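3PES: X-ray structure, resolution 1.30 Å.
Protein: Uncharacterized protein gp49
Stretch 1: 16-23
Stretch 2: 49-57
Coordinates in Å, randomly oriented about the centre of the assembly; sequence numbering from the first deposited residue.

Stretch 1 (16-23) PCLIVVTY
Stretch 2 (49-57) WEVRDRRGR

What ties the two backbones together? Four hydrogen bonds between antiparallel strands do so. L18 N donates to R52 O at 2.9 Å and R52 N to L18 O at 2.8 Å; two residues on, V20 N donates to E50 O at 3.0 Å and E50 N to V20 O at 2.8 Å. These pairs alternate with the non-hydrogen-bonded pairs I19–V51 and V21–W49, whose CA atoms lie 4.9 and 4.2 Å apart. Strand 16-23 and strand 49-52 run at 151° to each other, with extended phi/psi near -111/137 at L18, -111/127 at V20, -138/151 at E50 and -134/163 at R52. W49 CA adds a CA-H...O contact to V20 O at 3.1 Å.

How are the charged side chains held over this ladder? L18, V20, E50 and R52 share one face of the sheet. R52 (chi1 m, chi2 m, chi3 t, chi4 77°) folds back so that its NE and NH2 both reach E50 OE1, at 3.0 and 2.9 Å, in a salt bridge with E50 (m, t, chi3 5°). R52 NH1 also bonds G56 O at 3.0 Å. The bent arginine brings its CG within 3.6 Å of V20 CG2, and that methyl lies over one face of the guanidinium. Valine (chi1 167°, t) thus offers a compact apolar surface beneath a charge satisfied at its rim.

How does the chain leave the strand? A type I turn from D53 to G56 is closed by G56 N to D53 O, 2.9 Å; D53 N also bonds R57 O at 2.9 Å. D53 (chi1 p) accepts at OD1 from R55 N and R57 N, both at 2.9 Å, while its OD2 forms a salt bridge with R57 NE, also 2.9 Å. G56 has phi/psi 81/9, a positive phi that favours glycine. Leucine L18 (t, p) reaches out to this turn: its CD2 lies 4.0 Å from both R54 O and G56 N.

What packs on the other face? I19, V21, W49 and V51 supply it. I19 (m, m) sets CG2 3.9 Å from W49 CB and CD1 4.2 Å from V51 CG2, so its branched side chain touches both neighbours. W49 (chi1 p, chi2 -92°) presents its ring obliquely to I19 CG2, its NE1 being satisfied elsewhere in the structure. At the far end, buried C17 (chi1 p) places SG 3.8 Å from CG1 of V51 (chi1 t). Together the stretches bury 552 Å².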

# COMPACT_ATOMS: atom_id res chain seq x y z
N PRO A 16 -3.21 14.28 -10.00
CA PRO A 16 -2.74 12.99 -10.55
C PRO A 16 -1.29 12.68 -10.18
O PRO A 16 -0.44 13.56 -10.18
CB PRO A 16 -2.85 13.19 -12.06
CG PRO A 16 -3.83 14.25 -12.23
CD PRO A 16 -3.75 15.15 -11.06
N CYS A 17 -1.03 11.42 -9.86
CA CYS A 17 0.32 10.98 -9.54
C CYS A 17 0.45 9.51 -9.81
O CYS A 17 -0.50 8.85 -10.23
CB CYS A 17 0.63 11.24 -8.08
SG CYS A 17 -0.40 10.28 -6.92
N LEU A 18 1.65 9.01 -9.55
CA LEU A 18 1.93 7.59 -9.56
C LEU A 18 2.20 7.18 -8.12
O LEU A 18 2.91 7.88 -7.38
CB LEU A 18 3.15 7.33 -10.43
CG LEU A 18 3.40 6.01 -11.10
CD1 LEU A 18 2.23 5.61 -11.99
CD2 LEU A 18 4.64 6.18 -11.94
N ILE A 19 1.65 6.05 -7.73
CA ILE A 19 2.03 5.42 -6.47
C ILE A 19 2.97 4.27 -6.82
O ILE A 19 2.63 3.40 -7.63
CB ILE A 19 0.79 4.90 -5.68
CG1 ILE A 19 -0.19 6.06 -5.39
CG2 ILE A 19 1.22 4.17 -4.39
CD1 ILE A 19 0.36 7.24 -4.63
N VAL A 20 4.16 4.27 -6.22
CA VAL A 20 5.11 3.20 -6.44
C VAL A 20 5.23 2.42 -5.13
O VAL A 20 5.43 3.00 -4.05
CB VAL A 20 6.47 3.78 -6.89
CG1 VAL A 20 7.59 2.74 -6.82
CG2 VAL A 20 6.33 4.33 -8.29
N VAL A 21 5.04 1.11 -5.23
CA VAL A 21 5.15 0.24 -4.07
C VAL A 21 6.57 -0.30 -4.02
O VAL A 21 7.04 -0.94 -4.97
CB VAL A 21 4.14 -0.92 -4.17
CG1 VAL A 21 4.18 -1.76 -2.91
CG2 VAL A 21 2.72 -0.40 -4.41
N THR A 22 7.27 -0.02 -2.91
CA THR A 22 8.69 -0.37 -2.78
C THR A 22 8.93 -1.60 -1.91
O THR A 22 9.99 -2.22 -1.99
CB THR A 22 9.52 0.79 -2.22
OG1 THR A 22 9.03 1.14 -0.93
CG2 THR A 22 9.45 2.02 -3.13
N TYR A 23 7.96 -1.92 -1.06
CA TYR A 23 8.02 -3.14 -0.25
C TYR A 23 6.59 -3.62 -0.04
O TYR A 23 5.71 -2.81 0.23
CB TYR A 23 8.73 -2.89 1.09
CG TYR A 23 8.85 -4.19 1.87
CD1 TYR A 23 9.87 -5.10 1.57
CD2 TYR A 23 7.92 -4.54 2.83
CE1 TYR A 23 9.96 -6.33 2.23
CE2 TYR A 23 8.00 -5.76 3.50
CZ TYR A 23 9.01 -6.64 3.19
OH TYR A 23 9.07 -7.84 3.86
N TRP A 49 5.16 2.49 0.32
CA TRP A 49 4.87 3.07 -0.98
C TRP A 49 5.30 4.54 -0.97
O TRP A 49 5.50 5.14 0.10
CB TRP A 49 3.38 2.96 -1.34
CG TRP A 49 2.43 3.50 -0.31
CD1 TRP A 49 1.85 2.81 0.72
CD2 TRP A 49 1.97 4.86 -0.19
NE1 TRP A 49 1.05 3.65 1.46
CE2 TRP A 49 1.11 4.91 0.93
CE3 TRP A 49 2.19 6.04 -0.92
CZ2 TRP A 49 0.46 6.09 1.32
CZ3 TRP A 49 1.54 7.20 -0.52
CH2 TRP A 49 0.69 7.22 0.59
N GLU A 50 5.44 5.11 -2.17
CA GLU A 50 5.84 6.50 -2.32
C GLU A 50 5.03 7.17 -3.40
O GLU A 50 4.62 6.53 -4.36
CB GLU A 50 7.31 6.60 -2.72
CG GLU A 50 8.24 6.10 -1.66
CD GLU A 50 9.69 6.21 -2.07
OE1 GLU A 50 9.98 6.78 -3.14
OE2 GLU A 50 10.55 5.75 -1.28
N VAL A 51 4.83 8.48 -3.26
CA VAL A 51 4.24 9.27 -4.32
C VAL A 51 5.33 9.67 -5.32
O VAL A 51 6.42 10.11 -4.91
CB VAL A 51 3.49 10.51 -3.78
CG1 VAL A 51 2.65 11.12 -4.90
CG2 VAL A 51 2.60 10.17 -2.59
N ARG A 52 5.05 9.52 -6.60
CA ARG A 52 5.98 9.88 -7.68
C ARG A 52 5.23 10.65 -8.74
O ARG A 52 4.00 10.60 -8.80
CB ARG A 52 6.60 8.62 -8.30
CG ARG A 52 7.30 7.70 -7.31
CD ARG A 52 8.64 8.23 -6.85
NE ARG A 52 9.32 7.26 -6.00
CZ ARG A 52 9.95 6.17 -6.44
NH1 ARG A 52 10.02 5.89 -7.74
NH2 ARG A 52 10.52 5.36 -5.57
N ASP A 53 5.95 11.36 -9.61
CA ASP A 53 5.32 11.88 -10.83
C ASP A 53 5.13 10.76 -11.84
O ASP A 53 5.51 9.61 -11.59
CB ASP A 53 6.06 13.10 -11.42
CG ASP A 53 7.39 12.76 -12.08
OD1 ASP A 53 7.71 11.58 -12.31
OD2 ASP A 53 8.12 13.72 -12.39
N ARG A 54 4.52 11.08 -12.98
CA ARG A 54 4.18 10.05 -13.95
C ARG A 54 5.40 9.38 -14.60
O ARG A 54 5.28 8.34 -15.25
CB ARG A 54 3.24 10.61 -15.01
CG ARG A 54 3.89 11.68 -15.88
CD ARG A 54 2.95 12.17 -16.97
NE ARG A 54 2.68 11.14 -17.98
CZ ARG A 54 3.51 10.80 -18.98
NH1 ARG A 54 3.15 9.86 -19.82
NH2 ARG A 54 4.69 11.39 -19.14
N ARG A 55 6.57 9.97 -14.43
CA ARG A 55 7.82 9.35 -14.91
C ARG A 55 8.52 8.55 -13.81
O ARG A 55 9.62 8.02 -14.02
CB ARG A 55 8.75 10.39 -15.49
CG ARG A 55 8.29 10.80 -16.87
CD ARG A 55 8.90 12.08 -17.34
NE ARG A 55 10.33 11.93 -17.56
CZ ARG A 55 11.09 12.88 -18.10
NH1 ARG A 55 10.57 14.06 -18.44
NH2 ARG A 55 12.38 12.66 -18.27
N GLY A 56 7.88 8.44 -12.66
CA GLY A 56 8.47 7.69 -11.53
C GLY A 56 9.49 8.49 -10.74
O GLY A 56 10.17 7.94 -9.86
N ARG A 57 9.62 9.79 -11.02
CA ARG A 57 10.57 10.65 -10.31
C ARG A 57 9.99 11.08 -8.96
O ARG A 57 8.77 11.10 -8.79
CB ARG A 57 10.91 11.88 -11.16
CG ARG A 57 11.57 11.53 -12.49
CD ARG A 57 11.88 12.75 -13.33
NE ARG A 57 10.68 13.46 -13.75
CZ ARG A 57 10.68 14.48 -14.60
NH1 ARG A 57 11.82 14.92 -15.14
NH2 ARG A 57 9.53 15.08 -14.93